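Local coordinates for protein O-methyltransferase, putative (Bacillus cereus, PDB 3DUW) that probably transfers a methyl group from S-adenosyl-L-methionine to a hydroxyl of its substrate, and binds the product S-adenosyl-L-homocysteine, at residues A[92-95]-A[96-100]; A[27-30]-A[31-34]. All coordinates share one frame; numbering follows the deposited sequence.

Interaction 1: residues A[92-95]-A[96-100]; sequences SEKH and ADIAR. With SAH (S-adenosyl-L-homocysteine), chain C.
A96, D97, I98 and A99 donate their backbone N-H groups to the carbonyl oxygens of S92, E93, K94 and H95 in turn, forming the first turns of helix 93-105, with the A96 N to S92 O bond at 2.8 Å. Ahead of them S92 is the N-cap: its OG accepts from H95 N at 3.0 Å in a nearly straight bond (176°), while its CB lies over one face of the H95 imidazole, offset toward the rim. H95 has CG anti to its carbonyl carbon (chi1 -69°), which swings the ring off the helix start toward the cofactor product. There ND1 donates to the ribose hydroxyl O3' of S-adenosyl-L-homocysteine at 2.9 Å, with O3' lying at the ring edge. E90 OE2 accepts from S92 N and, weakly, from H95 ND1, and it also bonds the ligand. The extended chain of K94 runs beside I98, one turn on, CG meeting CD1 at 3.9 Å, and carries NZ to A35 O. On the hydrated side of the helix, the carboxylates of E93 and D97 approach to 4.4 Å between OE2 and OD2. A water donating to both oxygens probably eases this like-charge pairing, as does the salt bridge of R100 NH1 to D97 OD1 (2.9 Å), whose hydrogen bond is weak. R100 NH2 is held by V114 O and T116 OG1 of strand 112-116. An acidic residue ending the second strand, here E90 on strand 85-90, is characteristic of ribose binding in Rossmann-like class I methyltransferases; the S92-capped helix brings H95 to the same sugar.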
loop_
_atom_site.group_PDB
_atom_site.type_symbol
_atom_site.label_atom_id
_atom_site.label_comp_id
_atom_site.label_asym_id
_atom_site.label_seq_id
_atom_site.Cartn_x
_atom_site.Cartn_y
_atom_site.Cartn_z
ATOM N N SER A 92 4.899 -3.829 -27.529
ATOM C CA SER A 92 5.039 -2.866 -28.616
ATOM C C SER A 92 6.479 -2.411 -28.817
ATOM O O SER A 92 7.113 -1.903 -27.890
ATOM C CB SER A 92 4.153 -1.648 -28.345
ATOM O OG SER A 92 4.466 -0.584 -29.227
ATOM N N GLU A 93 6.991 -2.593 -30.033
ATOM C CA GLU A 93 8.353 -2.187 -30.344
ATOM C C GLU A 93 8.480 -0.683 -30.126
ATOM O O GLU A 93 9.477 -0.210 -29.587
ATOM C CB GLU A 93 8.699 -2.525 -31.796
ATOM C CG GLU A 93 10.196 -2.653 -32.035
ATOM C CD GLU A 93 10.555 -2.826 -33.495
ATOM O OE1 GLU A 93 9.837 -3.565 -34.206
ATOM O OE2 GLU A 93 11.567 -2.233 -33.924
ATOM N N LYS A 94 7.460 0.061 -30.546
ATOM C CA LYS A 94 7.456 1.510 -30.382
ATOM C C LYS A 94 7.469 1.874 -28.900
ATOM O O LYS A 94 8.286 2.676 -28.462
ATOM C CB LYS A 94 6.227 2.130 -31.051
ATOM C CG LYS A 94 6.082 3.621 -30.796
ATOM C CD LYS A 94 4.895 4.210 -31.537
ATOM C CE LYS A 94 4.675 5.658 -31.137
ATOM N NZ LYS A 94 3.505 6.256 -31.837
ATOM N N HIS A 95 6.567 1.284 -28.121
ATOM C CA HIS A 95 6.542 1.584 -26.689
ATOM C C HIS A 95 7.892 1.272 -26.057
ATOM O O HIS A 95 8.437 2.079 -25.305
ATOM C CB HIS A 95 5.477 0.757 -25.958
ATOM C CG HIS A 95 4.071 1.129 -26.299
ATOM N ND1 HIS A 95 2.988 0.635 -25.605
ATOM C CD2 HIS A 95 3.563 1.924 -27.271
ATOM C CE1 HIS A 95 1.873 1.108 -26.134
ATOM N NE2 HIS A 95 2.195 1.893 -27.147
ATOM N N ALA A 96 8.423 0.093 -26.364
ATOM C CA ALA A 96 9.691 -0.338 -25.793
ATOM C C ALA A 96 10.829 0.631 -26.071
ATOM O O ALA A 96 11.609 0.944 -25.174
ATOM C CB ALA A 96 10.049 -1.729 -26.301
ATOM N N ASP A 97 10.935 1.111 -27.307
ATOM C CA ASP A 97 12.009 2.043 -27.623
ATOM C C ASP A 97 11.825 3.394 -26.958
ATOM O O ASP A 97 12.803 4.036 -26.578
ATOM C CB ASP A 97 12.164 2.213 -29.131
ATOM C CG ASP A 97 13.010 1.122 -29.739
ATOM O OD1 ASP A 97 13.910 0.614 -29.029
ATOM O OD2 ASP A 97 12.793 0.781 -30.920
ATOM N N ILE A 98 10.577 3.826 -26.820
ATOM C CA ILE A 98 10.306 5.091 -26.153
ATOM C C ILE A 98 10.671 4.912 -24.681
ATOM O O ILE A 98 11.282 5.791 -24.080
ATOM C CB ILE A 98 8.821 5.507 -26.309
ATOM C CG1 ILE A 98 8.562 5.899 -27.768
ATOM C CG2 ILE A 98 8.483 6.664 -25.368
ATOM C CD1 ILE A 98 7.124 6.216 -28.082
ATOM N N ALA A 99 10.321 3.760 -24.113
ATOM C CA ALA A 99 10.641 3.473 -22.716
ATOM C C ALA A 99 12.157 3.482 -22.503
ATOM O O ALA A 99 12.650 4.097 -21.563
ATOM C CB ALA A 99 10.055 2.119 -22.302
ATOM N N ARG A 100 12.896 2.798 -23.376
ATOM C CA ARG A 100 14.352 2.767 -23.263
ATOM C C ARG A 100 14.908 4.183 -23.298
ATOM O O ARG A 100 15.838 4.508 -22.566
ATOM C CB ARG A 100 14.975 1.957 -24.404
ATOM C CG ARG A 100 14.655 0.480 -24.350
ATOM C CD ARG A 100 15.472 -0.323 -25.360
ATOM N NE ARG A 100 15.066 -1.726 -25.345
ATOM C CZ ARG A 100 14.145 -2.256 -26.142
ATOM N NH1 ARG A 100 13.528 -1.511 -27.053
ATOM N NH2 ARG A 100 13.799 -3.530 -25.991
HETATM N N SAH C . 2.993 0.155 -15.989
HETATM C CA SAH C . 3.270 1.215 -17.028
HETATM C CB SAH C . 2.187 1.239 -18.054
HETATM C CG SAH C . 1.955 -0.013 -18.867
HETATM S SD SAH C . 0.388 0.178 -19.822
HETATM C C SAH C . 3.283 2.601 -16.302
HETATM O O SAH C . 3.011 2.642 -15.099
HETATM O OXT SAH C . 3.587 3.622 -17.017
HETATM C "C5'" SAH C . 0.183 -1.471 -20.364
HETATM C "C4'" SAH C . 1.354 -1.911 -21.369
HETATM O "O4'" SAH C . 0.987 -3.261 -21.648
HETATM C "C3'" SAH C . 1.363 -1.247 -22.738
HETATM O "O3'" SAH C . 2.600 -0.579 -23.002
HETATM C "C2'" SAH C . 1.061 -2.456 -23.711
HETATM O "O2'" SAH C . 1.645 -2.295 -24.995
HETATM C "C1'" SAH C . 1.597 -3.633 -22.921
HETATM N N9 SAH C . 1.168 -4.854 -23.273
HETATM C C8 SAH C . -0.057 -5.335 -23.704
HETATM N N7 SAH C . -0.094 -6.605 -23.955
HETATM C C5 SAH C . 1.220 -7.056 -23.673
HETATM C C6 SAH C . 1.810 -8.369 -23.755
HETATM N N6 SAH C . 1.144 -9.464 -24.146
HETATM N N1 SAH C . 3.132 -8.434 -23.397
HETATM C C2 SAH C . 3.852 -7.346 -22.991
HETATM N N3 SAH C . 3.324 -6.075 -22.902
HETATM C C4 SAH C . 2.007 -6.004 -23.257
HETATM O O HOH W 1 11.528 -2.300 -29.208
HETATM O O HOH W 2 13.267 -1.978 -31.564
HETATM O O HOH W 3 10.525 0.858 -32.263
#

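Interaction 2: residues A[27-30]-A[31-34]; sequences EVLQ and VNAA
V31, N32, A33 and A34 are joined to E27, V28, L29 and Q30 by four successive i to i+4 backbone hydrogen bonds, which form the last turns of helix 23-34. The V31 N to E27 O bond is the shortest at 2.8 Å, and the bond from A33 N to L29 O is 3.0 Å long. Among the van der Waals contacts, V31 turns CG2 back along the helix until it rests 3.2 Å from E27 O; CG2 is the branch anti to the carbonyl carbon, whereas CG1 stands anti to the backbone N (chi1 172°). The methyl groups of A33 and A34 lie close to the carbonyl oxygens one turn earlier, A34 CB being 3.4 Å from Q30 O. V28 and N32 point the same way side by side, and V28 CG1 approaches the amide nitrogen ND2 of N32 at 4.1 Å. The polar chemistry centres on the buried amide of N32. Its CG is anti to the carbonyl carbon (chi1 -73°), which folds the amide back beside V28 O, 3.2 Å from CG. Since V28 O and OD1 are both acceptors, their 3.3 Å approach is no hydrogen bond; the amide makes two weak hydrogen bonds beyond the helix, OD1 accepting from N102 ND2 and ND2 donating to D41 OD2. V28, V31 and N32 thus face helix 93-105, where they meet N102 and I98, and E27 reaches R105 farther along. V28 also packs on I74 and L29 on Y71, so that helix 23-34 lies against helix 71-77 as well.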
loop_
_atom_site.group_PDB
_atom_site.type_symbol
_atom_site.label_atom_id
_atom_site.label_comp_id
_atom_site.label_asym_id
_atom_site.label_seq_id
_atom_site.Cartn_x
_atom_site.Cartn_y
_atom_site.Cartn_z
ATOM N N GLU A 27 9.226 15.324 -18.393
ATOM C CA GLU A 27 9.641 15.108 -19.777
ATOM C C GLU A 27 9.146 13.753 -20.256
ATOM O O GLU A 27 8.660 13.621 -21.377
ATOM C CB GLU A 27 11.163 15.129 -19.909
ATOM C CG GLU A 27 11.824 16.476 -19.756
ATOM C CD GLU A 27 13.321 16.386 -19.969
ATOM O OE1 GLU A 27 13.975 15.575 -19.276
ATOM O OE2 GLU A 27 13.845 17.120 -20.829
ATOM N N VAL A 28 9.289 12.743 -19.401
ATOM C CA VAL A 28 8.858 11.393 -19.746
ATOM C C VAL A 28 7.395 11.379 -20.182
ATOM O O VAL A 28 7.059 10.838 -21.234
ATOM C CB VAL A 28 9.049 10.424 -18.549
ATOM C CG1 VAL A 28 8.400 9.080 -18.843
ATOM C CG2 VAL A 28 10.533 10.235 -18.271
ATOM N N LEU A 29 6.524 11.984 -19.380
ATOM C CA LEU A 29 5.107 12.014 -19.713
ATOM C C LEU A 29 4.828 12.846 -20.971
ATOM O O LEU A 29 3.942 12.512 -21.757
ATOM C CB LEU A 29 4.297 12.540 -18.521
ATOM C CG LEU A 29 4.314 11.630 -17.284
ATOM C CD1 LEU A 29 3.645 12.340 -16.114
ATOM C CD2 LEU A 29 3.615 10.312 -17.601
ATOM N N GLN A 30 5.585 13.924 -21.162
ATOM C CA GLN A 30 5.414 14.767 -22.343
ATOM C C GLN A 30 5.799 13.997 -23.605
ATOM O O GLN A 30 5.122 14.092 -24.629
ATOM C CB GLN A 30 6.272 16.026 -22.240
ATOM C CG GLN A 30 5.776 17.036 -21.220
ATOM C CD GLN A 30 6.775 18.151 -20.975
ATOM O OE1 GLN A 30 6.505 19.090 -20.223
ATOM N NE2 GLN A 30 7.937 18.052 -21.606
ATOM N N VAL A 31 6.892 13.243 -23.533
ATOM C CA VAL A 31 7.334 12.455 -24.677
ATOM C C VAL A 31 6.316 11.351 -24.964
ATOM O O VAL A 31 5.970 11.106 -26.116
ATOM C CB VAL A 31 8.732 11.845 -24.426
ATOM C CG1 VAL A 31 9.089 10.862 -25.535
ATOM C CG2 VAL A 31 9.770 12.960 -24.353
ATOM N N ASN A 32 5.824 10.691 -23.916
ATOM C CA ASN A 32 4.832 9.636 -24.109
ATOM C C ASN A 32 3.618 10.195 -24.860
ATOM O O ASN A 32 3.126 9.586 -25.811
ATOM C CB ASN A 32 4.378 9.058 -22.759
ATOM C CG ASN A 32 5.433 8.177 -22.106
ATOM O OD1 ASN A 32 6.502 7.939 -22.669
ATOM N ND2 ASN A 32 5.126 7.678 -20.906
ATOM N N ALA A 33 3.145 11.360 -24.427
ATOM C CA ALA A 33 1.988 11.996 -25.049
ATOM C C ALA A 33 2.269 12.429 -26.484
ATOM O O ALA A 33 1.434 12.243 -27.365
ATOM C CB ALA A 33 1.543 13.196 -24.219
ATOM N N ALA A 34 3.441 13.008 -26.719
ATOM C CA ALA A 34 3.798 13.449 -28.061
ATOM C C ALA A 34 3.816 12.254 -29.006
ATOM O O ALA A 34 3.495 12.385 -30.186
ATOM C CB ALA A 34 5.160 14.127 -28.046
#

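How the interactions relate
Both contacts are partly buried local helix turns, about 13 Å apart between centres, and interaction 2 precedes interaction 1 in the chain. They meet directly: I98 CG2 of 96-100 lies 3.6 Å from N32 OD1 and 4.2 Å from V31 CG1 of 31-34, packing the two helices together. Interaction 1 belongs to the beta-alpha-beta unit of strand 85-90, helix 93-105 and strand 112-116; one side serves the ligand and the other holds charged, hydrated groups. Interaction 2 has mostly aliphatic and alanine side chains, with the amide of N32 buried and the polar E27 and Q30 toward the surface. The side chain of N32 is about 6 Å from the ligand, whereas H95 bonds it directly.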